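PnpC (Pseudomonas putida, PDB 3N9T) probably cleaves the aromatic ring of hydroxyquinol between adjacent hydroxyl-bearing carbons, as an iron(III)-dependent intradiol dioxygenase that also binds phospholipid. Local coordinates at residues H93-V104 / Y228-F236; V144-Q153 / H218-Y228. One frame throughout, in Å; residues are numbered along the deposited sequence.

Interaction 1: residues H93-V104 / Y228-F236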
loop_
_atom_site.group_PDB
_atom_site.type_symbol
_atom_site.label_atom_id
_atom_site.label_comp_id
_atom_site.label_asym_id
_atom_site.label_seq_id
_atom_site.Cartn_x
_atom_site.Cartn_y
_atom_site.Cartn_z
ATOM N N HIS A 93 16.040 15.859 5.421
ATOM C CA HIS A 93 17.061 16.860 5.020
ATOM C C HIS A 93 16.593 18.227 5.463
ATOM O O HIS A 93 16.437 19.170 4.659
ATOM C CB HIS A 93 17.314 16.820 3.517
ATOM C CG HIS A 93 17.812 15.494 3.015
ATOM N ND1 HIS A 93 19.159 15.157 2.985
ATOM C CD2 HIS A 93 17.150 14.443 2.467
ATOM C CE1 HIS A 93 19.300 13.943 2.479
ATOM N NE2 HIS A 93 18.097 13.485 2.155
ATOM N N ARG A 94 16.257 18.329 6.742
ATOM C CA ARG A 94 15.668 19.580 7.203
ATOM C C ARG A 94 16.810 20.571 7.393
ATOM O O ARG A 94 17.890 20.140 7.797
ATOM C CB ARG A 94 14.873 19.365 8.493
ATOM C CG ARG A 94 13.610 18.574 8.247
ATOM C CD ARG A 94 13.023 18.036 9.599
ATOM N NE ARG A 94 11.584 17.827 9.429
ATOM C CZ ARG A 94 10.848 17.096 10.257
ATOM N NH1 ARG A 94 11.407 16.551 11.317
ATOM N NH2 ARG A 94 9.562 16.944 10.023
ATOM N N GLN A 95 16.580 21.846 7.028
ATOM C CA GLN A 95 17.642 22.891 7.008
ATOM C C GLN A 95 17.090 24.230 7.509
ATOM O O GLN A 95 15.952 24.591 7.186
ATOM C CB GLN A 95 18.178 23.097 5.580
ATOM C CG GLN A 95 18.825 21.856 4.898
ATOM C CD GLN A 95 18.964 21.995 3.370
ATOM O OE1 GLN A 95 18.168 22.677 2.702
ATOM N NE2 GLN A 95 19.958 21.335 2.823
ATOM N N SER A 96 17.881 24.957 8.304
ATOM C CA SER A 96 17.459 26.275 8.831
ATOM C C SER A 96 18.268 27.401 8.189
ATOM O O SER A 96 17.977 28.587 8.398
ATOM C CB SER A 96 17.582 26.344 10.355
ATOM O OG SER A 96 18.768 25.699 10.769
ATOM N N THR A 97 19.259 27.004 7.385
ATOM C CA THR A 97 20.244 27.921 6.812
ATOM C C THR A 97 19.843 28.310 5.391
ATOM O O THR A 97 18.755 27.978 4.922
ATOM C CB THR A 97 21.594 27.188 6.722
ATOM O OG1 THR A 97 21.363 25.974 5.992
ATOM C CG2 THR A 97 22.144 26.852 8.143
ATOM N N ASN A 98 20.714 29.012 4.691
ATOM C CA ASN A 98 20.431 29.320 3.310
ATOM C C ASN A 98 21.047 28.211 2.420
ATOM O O ASN A 98 21.416 28.498 1.272
ATOM C CB ASN A 98 21.040 30.685 2.916
ATOM C CG ASN A 98 22.569 30.742 3.147
ATOM O OD1 ASN A 98 23.094 30.141 4.097
ATOM N ND2 ASN A 98 23.277 31.474 2.295
ATOM N N ALA A 99 21.201 26.987 2.956
ATOM C CA ALA A 99 21.797 25.886 2.164
ATOM C C ALA A 99 20.849 25.538 1.002
ATOM O O ALA A 99 19.606 25.727 1.086
ATOM C CB ALA A 99 22.084 24.656 3.038
ATOM N N THR A 100 21.414 25.098 -0.129
ATOM C CA THR A 100 20.524 24.745 -1.225
ATOM C C THR A 100 19.547 23.641 -0.822
ATOM O O THR A 100 19.958 22.693 -0.202
ATOM C CB THR A 100 21.303 24.292 -2.501
ATOM O OG1 THR A 100 22.258 25.303 -2.793
ATOM C CG2 THR A 100 20.337 24.125 -3.671
ATOM N N GLU A 101 18.270 23.789 -1.181
ATOM C CA GLU A 101 17.243 22.766 -0.930
ATOM C C GLU A 101 17.519 21.454 -1.667
ATOM O O GLU A 101 18.172 21.419 -2.742
ATOM C CB GLU A 101 15.855 23.324 -1.316
ATOM C CG GLU A 101 15.442 24.483 -0.369
ATOM C CD GLU A 101 14.016 24.972 -0.544
ATOM O OE1 GLU A 101 13.771 25.828 -1.437
ATOM O OE2 GLU A 101 13.153 24.556 0.264
ATOM N N THR A 102 17.080 20.363 -1.069
ATOM C CA THR A 102 17.338 19.061 -1.644
ATOM C C THR A 102 16.130 18.532 -2.466
ATOM O O THR A 102 15.032 19.081 -2.428
ATOM C CB THR A 102 17.609 18.048 -0.517
ATOM O OG1 THR A 102 16.405 17.871 0.250
ATOM C CG2 THR A 102 18.759 18.511 0.362
ATOM N N THR A 103 16.348 17.459 -3.214
ATOM C CA THR A 103 15.258 16.697 -3.838
ATOM C C THR A 103 15.652 15.217 -3.812
ATOM O O THR A 103 16.790 14.858 -3.410
ATOM C CB THR A 103 15.133 17.022 -5.335
ATOM O OG1 THR A 103 16.337 16.555 -6.010
ATOM C CG2 THR A 103 14.949 18.543 -5.554
ATOM N N VAL A 104 14.728 14.342 -4.214
ATOM C CA VAL A 104 15.123 12.964 -4.510
ATOM C C VAL A 104 16.210 12.871 -5.581
ATOM O O VAL A 104 16.383 13.765 -6.416
ATOM C CB VAL A 104 13.941 12.090 -4.976
ATOM C CG1 VAL A 104 12.982 11.816 -3.819
ATOM C CG2 VAL A 104 13.238 12.739 -6.246
ATOM N N TYR A 228 31.755 18.761 4.098
ATOM C CA TYR A 228 30.386 19.221 3.834
ATOM C C TYR A 228 29.442 18.036 3.628
ATOM O O TYR A 228 29.828 16.997 3.146
ATOM C CB TYR A 228 30.318 20.168 2.593
ATOM C CG TYR A 228 31.118 21.388 2.792
ATOM C CD1 TYR A 228 32.482 21.374 2.556
ATOM C CD2 TYR A 228 30.537 22.529 3.302
ATOM C CE1 TYR A 228 33.255 22.477 2.787
ATOM C CE2 TYR A 228 31.304 23.653 3.557
ATOM C CZ TYR A 228 32.653 23.612 3.298
ATOM O OH TYR A 228 33.428 24.723 3.530
ATOM N N ARG A 229 28.183 18.249 3.935
ATOM C CA ARG A 229 27.168 17.270 3.746
ATOM C C ARG A 229 26.872 17.108 2.240
ATOM O O ARG A 229 26.767 18.108 1.529
ATOM C CB ARG A 229 25.931 17.792 4.509
ATOM C CG ARG A 229 24.629 17.020 4.239
ATOM C CD ARG A 229 23.372 17.722 4.829
ATOM N NE ARG A 229 22.301 16.745 5.136
ATOM C CZ ARG A 229 21.018 17.029 5.426
ATOM N NH1 ARG A 229 20.543 18.286 5.437
ATOM N NH2 ARG A 229 20.192 16.017 5.713
ATOM N N LYS A 230 26.724 15.879 1.765
ATOM C CA LYS A 230 26.311 15.614 0.384
ATOM C C LYS A 230 24.965 16.338 0.014
ATOM O O LYS A 230 24.010 16.382 0.821
ATOM C CB LYS A 230 26.094 14.138 0.155
ATOM C CG LYS A 230 25.763 13.801 -1.313
ATOM C CD LYS A 230 25.307 12.376 -1.505
ATOM C CE LYS A 230 26.425 11.389 -1.281
ATOM N NZ LYS A 230 25.855 10.005 -1.478
ATOM N N LEU A 231 24.915 16.923 -1.185
ATOM C CA LEU A 231 23.733 17.618 -1.653
ATOM C C LEU A 231 23.269 16.899 -2.909
ATOM O O LEU A 231 24.059 16.689 -3.772
ATOM C CB LEU A 231 24.082 19.083 -2.003
ATOM C CG LEU A 231 23.000 19.835 -2.760
ATOM C CD1 LEU A 231 21.721 19.950 -1.852
ATOM C CD2 LEU A 231 23.505 21.282 -3.032
ATOM N N VAL A 232 22.011 16.477 -2.959
ATOM C CA VAL A 232 21.398 15.910 -4.157
ATOM C C VAL A 232 20.195 16.800 -4.434
ATOM O O VAL A 232 19.338 16.976 -3.525
ATOM C CB VAL A 232 20.840 14.503 -3.858
ATOM C CG1 VAL A 232 19.903 14.000 -5.012
ATOM C CG2 VAL A 232 22.007 13.530 -3.666
ATOM N N THR A 233 20.116 17.398 -5.626
ATOM C CA THR A 233 19.021 18.349 -5.884
ATOM C C THR A 233 18.771 18.354 -7.392
ATOM O O THR A 233 19.370 17.527 -8.095
ATOM C CB THR A 233 19.320 19.749 -5.275
ATOM O OG1 THR A 233 18.112 20.528 -5.272
ATOM C CG2 THR A 233 20.477 20.488 -6.040
ATOM N N HIS A 234 17.874 19.226 -7.873
ATOM C CA HIS A 234 17.584 19.400 -9.348
ATOM C C HIS A 234 17.642 20.929 -9.530
ATOM O O HIS A 234 17.292 21.666 -8.575
ATOM C CB HIS A 234 16.107 19.083 -9.690
ATOM C CG HIS A 234 15.673 17.664 -9.541
ATOM N ND1 HIS A 234 14.725 17.101 -10.363
ATOM C CD2 HIS A 234 15.986 16.724 -8.633
ATOM C CE1 HIS A 234 14.488 15.867 -9.967
ATOM N NE2 HIS A 234 15.235 15.630 -8.914
ATOM N N LEU A 235 18.052 21.415 -10.718
ATOM C CA LEU A 235 17.839 22.848 -11.126
ATOM C C LEU A 235 16.806 22.787 -12.226
ATOM O O LEU A 235 16.970 22.031 -13.226
ATOM C CB LEU A 235 19.131 23.466 -11.713
ATOM C CG LEU A 235 20.200 23.721 -10.633
ATOM C CD1 LEU A 235 21.276 24.675 -11.257
ATOM C CD2 LEU A 235 19.570 24.372 -9.297
ATOM N N PHE A 236 15.699 23.481 -12.053
ATOM C CA PHE A 236 14.596 23.362 -13.022
ATOM C C PHE A 236 14.595 24.600 -13.899
ATOM O O PHE A 236 14.752 25.693 -13.350
ATOM C CB PHE A 236 13.240 23.351 -12.299
ATOM C CG PHE A 236 13.019 22.112 -11.446
ATOM C CD1 PHE A 236 12.475 20.986 -12.020
ATOM C CD2 PHE A 236 13.403 22.082 -10.097
ATOM C CE1 PHE A 236 12.274 19.831 -11.269
ATOM C CE2 PHE A 236 13.215 20.923 -9.359
ATOM C CZ PHE A 236 12.643 19.813 -9.961
#
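T103 pairs with strand 231-236 through a single backbone hydrogen bond, its N reaching V232 O at 3.0 Å with a nearly straight N-H...O angle of 167°, while T102 CA gives the same carbonyl a weaker CA-H...O contact. Residues 93-104 form no regular strand and no ladder follows; side chains do the rest of the joining. The hydroxyl of T233 stands anti to its own backbone N (chi1 -166°), which carries OG1 across to donate to E101 O at 2.7 Å, tilted 28° from the carbonyl plane. Next to this bond, L231 spreads its two methyls against T100: CD1 lies 3.7 Å from T100 O and CD2 3.8 Å from T100 CB, with T102 CG2 also touching CD1. V232 CG1 lies against T103 O and V104 O. Further along the strand, H234 offers NE2 at its ring edge to V104 O, a weak bond of 3.3 Å lying in the plane of the imidazole. At the other end the extended arm of R229 lays one guanidinium face beside H93, with NH2 3.0 Å from ND1 but poorly angled for a hydrogen bond. Q95 CG meets the guanidinium edge, and E288 makes a long, weak ion pair with R229. H93 itself turns NE2 to E50 of the second subunit. The H234 ring meets those of the iron ligands H218 and H220, so the bond to V104 O, though weak, probably helps fix the tilt of a second-shell ring. K252 bonds T102 O, and one sound side-chain bond with one backbone bond fixes the crossing point around T102 and T103.

Interaction 2: residues V144-Q153 / H218-Y228. With FE (Fe (III) ion), chain D.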
loop_
_atom_site.group_PDB
_atom_site.type_symbol
_atom_site.label_atom_id
_atom_site.label_comp_id
_atom_site.label_asym_id
_atom_site.label_seq_id
_atom_site.Cartn_x
_atom_site.Cartn_y
_atom_site.Cartn_z
ATOM N N VAL A 144 33.819 26.867 -1.955
ATOM C CA VAL A 144 34.205 25.514 -1.585
ATOM C C VAL A 144 35.031 25.077 -2.737
ATOM O O VAL A 144 34.559 25.089 -3.888
ATOM C CB VAL A 144 33.000 24.632 -1.445
ATOM C CG1 VAL A 144 33.439 23.173 -1.170
ATOM C CG2 VAL A 144 32.105 25.186 -0.329
ATOM N N VAL A 145 36.267 24.699 -2.446
ATOM C CA VAL A 145 37.243 24.422 -3.473
ATOM C C VAL A 145 37.335 22.937 -3.715
ATOM O O VAL A 145 37.405 22.177 -2.773
ATOM C CB VAL A 145 38.634 25.007 -3.033
ATOM C CG1 VAL A 145 39.740 24.567 -4.007
ATOM C CG2 VAL A 145 38.485 26.567 -2.898
ATOM N N GLY A 146 37.304 22.506 -4.968
ATOM C CA GLY A 146 37.435 21.075 -5.261
ATOM C C GLY A 146 36.166 20.252 -4.961
ATOM O O GLY A 146 36.176 19.007 -5.001
ATOM N N ALA A 147 35.046 20.924 -4.740
ATOM C CA ALA A 147 33.791 20.171 -4.732
ATOM C C ALA A 147 33.616 19.393 -6.032
ATOM O O ALA A 147 34.025 19.836 -7.105
ATOM C CB ALA A 147 32.653 21.139 -4.543
ATOM N N VAL A 148 32.988 18.230 -5.949
ATOM C CA VAL A 148 32.720 17.415 -7.089
ATOM C C VAL A 148 31.184 17.497 -7.390
ATOM O O VAL A 148 30.398 17.271 -6.493
ATOM C CB VAL A 148 33.166 15.900 -6.826
ATOM C CG1 VAL A 148 32.708 15.092 -7.881
ATOM C CG2 VAL A 148 34.667 15.751 -6.903
ATOM N N LEU A 149 30.798 17.894 -8.614
ATOM C CA LEU A 149 29.401 18.034 -9.033
ATOM C C LEU A 149 29.153 16.939 -10.047
ATOM O O LEU A 149 29.664 17.035 -11.183
ATOM C CB LEU A 149 29.153 19.394 -9.738
ATOM C CG LEU A 149 29.428 20.612 -8.844
ATOM C CD1 LEU A 149 30.936 21.056 -8.931
ATOM C CD2 LEU A 149 28.542 21.754 -9.205
ATOM N N ASP A 150 28.388 15.909 -9.649
ATOM C CA ASP A 150 27.967 14.854 -10.600
ATOM C C ASP A 150 26.685 15.338 -11.184
ATOM O O ASP A 150 25.736 15.625 -10.419
ATOM C CB ASP A 150 27.666 13.533 -9.862
ATOM C CG ASP A 150 28.953 12.819 -9.385
ATOM O OD1 ASP A 150 29.868 12.657 -10.201
ATOM O OD2 ASP A 150 29.029 12.472 -8.193
ATOM N N VAL A 151 26.611 15.409 -12.512
ATOM C CA VAL A 151 25.394 15.980 -13.144
ATOM C C VAL A 151 24.889 15.028 -14.196
ATOM O O VAL A 151 25.676 14.335 -14.820
ATOM C CB VAL A 151 25.642 17.374 -13.782
ATOM C CG1 VAL A 151 26.138 18.291 -12.703
ATOM C CG2 VAL A 151 26.725 17.303 -14.920
ATOM N N TRP A 152 23.571 15.028 -14.410
ATOM C CA TRP A 152 22.976 14.198 -15.458
ATOM C C TRP A 152 21.612 14.834 -15.876
ATOM O O TRP A 152 20.935 15.551 -15.087
ATOM C CB TRP A 152 22.903 12.710 -15.003
ATOM C CG TRP A 152 21.962 12.357 -13.849
ATOM C CD1 TRP A 152 20.696 11.762 -13.937
ATOM C CD2 TRP A 152 22.196 12.594 -12.426
ATOM N NE1 TRP A 152 20.173 11.592 -12.628
ATOM C CE2 TRP A 152 21.072 12.082 -11.711
ATOM C CE3 TRP A 152 23.274 13.160 -11.695
ATOM C CZ2 TRP A 152 20.947 12.195 -10.293
ATOM C CZ3 TRP A 152 23.174 13.256 -10.309
ATOM C CH2 TRP A 152 21.989 12.789 -9.617
ATOM N N GLN A 153 21.231 14.606 -17.121
ATOM C CA GLN A 153 20.001 15.159 -17.673
ATOM C C GLN A 153 19.557 14.289 -18.856
ATOM O O GLN A 153 20.368 13.523 -19.421
ATOM C CB GLN A 153 20.241 16.580 -18.178
ATOM C CG GLN A 153 21.192 16.744 -19.309
ATOM C CD GLN A 153 21.213 18.198 -19.843
ATOM O OE1 GLN A 153 21.966 19.007 -19.341
ATOM N NE2 GLN A 153 20.354 18.523 -20.823
ATOM N N HIS A 218 14.820 19.700 -16.283
ATOM C CA HIS A 218 15.746 19.871 -15.166
ATOM C C HIS A 218 17.100 19.299 -15.412
ATOM O O HIS A 218 17.247 18.383 -16.226
ATOM C CB HIS A 218 15.213 19.231 -13.883
ATOM C CG HIS A 218 14.839 17.776 -14.031
ATOM N ND1 HIS A 218 13.622 17.372 -14.525
ATOM C CD2 HIS A 218 15.515 16.638 -13.720
ATOM C CE1 HIS A 218 13.576 16.040 -14.534
ATOM N NE2 HIS A 218 14.715 15.569 -14.059
ATOM N N LEU A 219 18.044 19.738 -14.563
ATOM C CA LEU A 219 19.381 19.165 -14.550
ATOM C C LEU A 219 19.582 18.607 -13.126
ATOM O O LEU A 219 19.278 19.315 -12.157
ATOM C CB LEU A 219 20.406 20.271 -14.900
ATOM C CG LEU A 219 21.920 19.939 -14.946
ATOM C CD1 LEU A 219 22.260 18.721 -15.899
ATOM C CD2 LEU A 219 22.697 21.188 -15.379
ATOM N N HIS A 220 20.072 17.361 -13.015
ATOM C CA HIS A 220 20.269 16.698 -11.702
ATOM C C HIS A 220 21.645 17.033 -11.224
ATOM O O HIS A 220 22.551 17.077 -12.024
ATOM C CB HIS A 220 20.188 15.179 -11.812
ATOM C CG HIS A 220 18.806 14.642 -12.124
ATOM N ND1 HIS A 220 17.866 14.408 -11.141
ATOM C CD2 HIS A 220 18.214 14.297 -13.304
ATOM C CE1 HIS A 220 16.754 13.937 -11.697
ATOM N NE2 HIS A 220 16.931 13.866 -13.011
ATOM N N PHE A 221 21.786 17.394 -9.945
ATOM C CA PHE A 221 23.127 17.574 -9.314
ATOM C C PHE A 221 23.281 16.715 -8.044
ATOM O O PHE A 221 22.358 16.700 -7.174
ATOM C CB PHE A 221 23.333 19.007 -8.853
ATOM C CG PHE A 221 23.584 19.982 -9.962
ATOM C CD1 PHE A 221 22.506 20.428 -10.759
ATOM C CD2 PHE A 221 24.887 20.435 -10.240
ATOM C CE1 PHE A 221 22.725 21.328 -11.793
ATOM C CE2 PHE A 221 25.113 21.384 -11.281
ATOM C CZ PHE A 221 24.028 21.793 -12.078
ATOM N N MET A 222 24.453 16.064 -7.911
ATOM C CA MET A 222 24.916 15.575 -6.629
ATOM C C MET A 222 26.277 16.204 -6.368
ATOM O O MET A 222 27.206 16.005 -7.141
ATOM C CB MET A 222 25.045 14.038 -6.649
ATOM C CG MET A 222 25.628 13.462 -5.250
ATOM S SD MET A 222 25.670 11.700 -5.346
ATOM C CE MET A 222 24.484 11.236 -4.203
ATOM N N ILE A 223 26.393 16.970 -5.295
ATOM C CA ILE A 223 27.605 17.728 -5.007
ATOM C C ILE A 223 28.192 17.226 -3.694
ATOM O O ILE A 223 27.464 17.085 -2.714
ATOM C CB ILE A 223 27.266 19.232 -4.886
ATOM C CG1 ILE A 223 26.480 19.652 -6.142
ATOM C CG2 ILE A 223 28.533 20.114 -4.720
ATOM C CD1 ILE A 223 26.166 21.062 -6.252
ATOM N N GLN A 224 29.494 16.933 -3.692
ATOM C CA GLN A 224 30.182 16.424 -2.518
ATOM C C GLN A 224 31.474 17.206 -2.339
ATOM O O GLN A 224 32.112 17.569 -3.324
ATOM C CB GLN A 224 30.499 14.922 -2.681
ATOM C CG GLN A 224 29.290 14.043 -2.552
ATOM C CD GLN A 224 29.613 12.629 -2.889
ATOM O OE1 GLN A 224 29.667 12.250 -4.049
ATOM N NE2 GLN A 224 29.869 11.857 -1.888
ATOM N N ALA A 225 31.833 17.466 -1.082
ATOM C CA ALA A 225 33.138 18.010 -0.743
ATOM C C ALA A 225 33.515 17.661 0.709
ATOM O O ALA A 225 32.655 17.619 1.578
ATOM C CB ALA A 225 33.164 19.548 -0.918
ATOM N N PRO A 226 34.824 17.466 0.963
ATOM C CA PRO A 226 35.325 17.101 2.318
ATOM C C PRO A 226 34.900 18.173 3.306
ATOM O O PRO A 226 35.083 19.362 3.055
ATOM C CB PRO A 226 36.863 17.084 2.136
ATOM C CG PRO A 226 37.043 16.768 0.616
ATOM C CD PRO A 226 35.907 17.597 -0.032
ATOM N N GLY A 227 34.266 17.768 4.393
ATOM C CA GLY A 227 33.833 18.734 5.379
ATOM C C GLY A 227 32.391 19.115 5.227
ATOM O O GLY A 227 31.848 19.751 6.124
ATOM N N TYR A 228 31.755 18.761 4.098
ATOM C CA TYR A 228 30.386 19.221 3.834
ATOM C C TYR A 228 29.442 18.036 3.628
ATOM O O TYR A 228 29.828 16.997 3.146
ATOM C CB TYR A 228 30.318 20.168 2.593
ATOM C CG TYR A 228 31.118 21.388 2.792
ATOM C CD1 TYR A 228 32.482 21.374 2.556
ATOM C CD2 TYR A 228 30.537 22.529 3.302
ATOM C CE1 TYR A 228 33.255 22.477 2.787
ATOM C CE2 TYR A 228 31.304 23.653 3.557
ATOM C CZ TYR A 228 32.653 23.612 3.298
ATOM O OH TYR A 228 33.428 24.723 3.530
HETATM FE FE FE D . 15.332 13.696 -14.079
HETATM O O HOH W 1 29.292 14.159 -6.322
HETATM O O HOH W 2 14.957 12.083 -12.750
#
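M222 O accepts a hydrogen bond from D150 N at 2.8 Å, with a water 2.9 Å away as a second partner; the D150 carboxylate turns OD1 to a salt bridge with R175. D150 and M222 are the middle hydrogen-bonded pair of an antiparallel ladder that also joins V148 to Q224 and W152 to H220. On the L149 and V151 face, V151 CG1 sits over the F221 ring in a CH-pi contact, and L149 CD2 meets that ring's edge. On the face of D150, W152 and H220, the indole makes the largest contact. With CG held between backbone N and carbonyl carbon (chi1 67°), it swings over H220: H220 CB lies 3.2 Å from the centroid of the six-membered ring, and the pyrrole stacks offset on the imidazole, planes 6° apart. H218 CD2 lies over the rim of the opposite imidazole face. With a serine in place of W152, H220 would probably lose the flat support on one side and be freer to turn about its iron bond. H220 NE2 (1.9 Å) and H218 NE2 (2.0 Å) both bind the iron, which Y160, Y194 and a water also ligate, the two-tyrosine, two-histidine site of intradiol dioxygenases.

How the interactions relate
Along the chain the order is 93-104, 144-153, 218-228 and 228-236, so interaction 1 brackets interaction 2, and the two share Y228. Their centres lie about 11 Å apart. Strands 214-224 and 231-237 are antiparallel neighbours in one mixed sheet, tied by probable backbone hydrogen bonds such as L231 O to I223 N at 2.8 Å; strand 148-152 flanks this hairpin on one side. Interaction 2 thus belongs to the sheet of the catalytic domain, whereas interaction 1 brings the loop after helix 84-91, which leads out of the helical N-terminal region, onto it. Both contacts converge near the iron, one supplying histidine ligands and the other a neighbouring histidine ring.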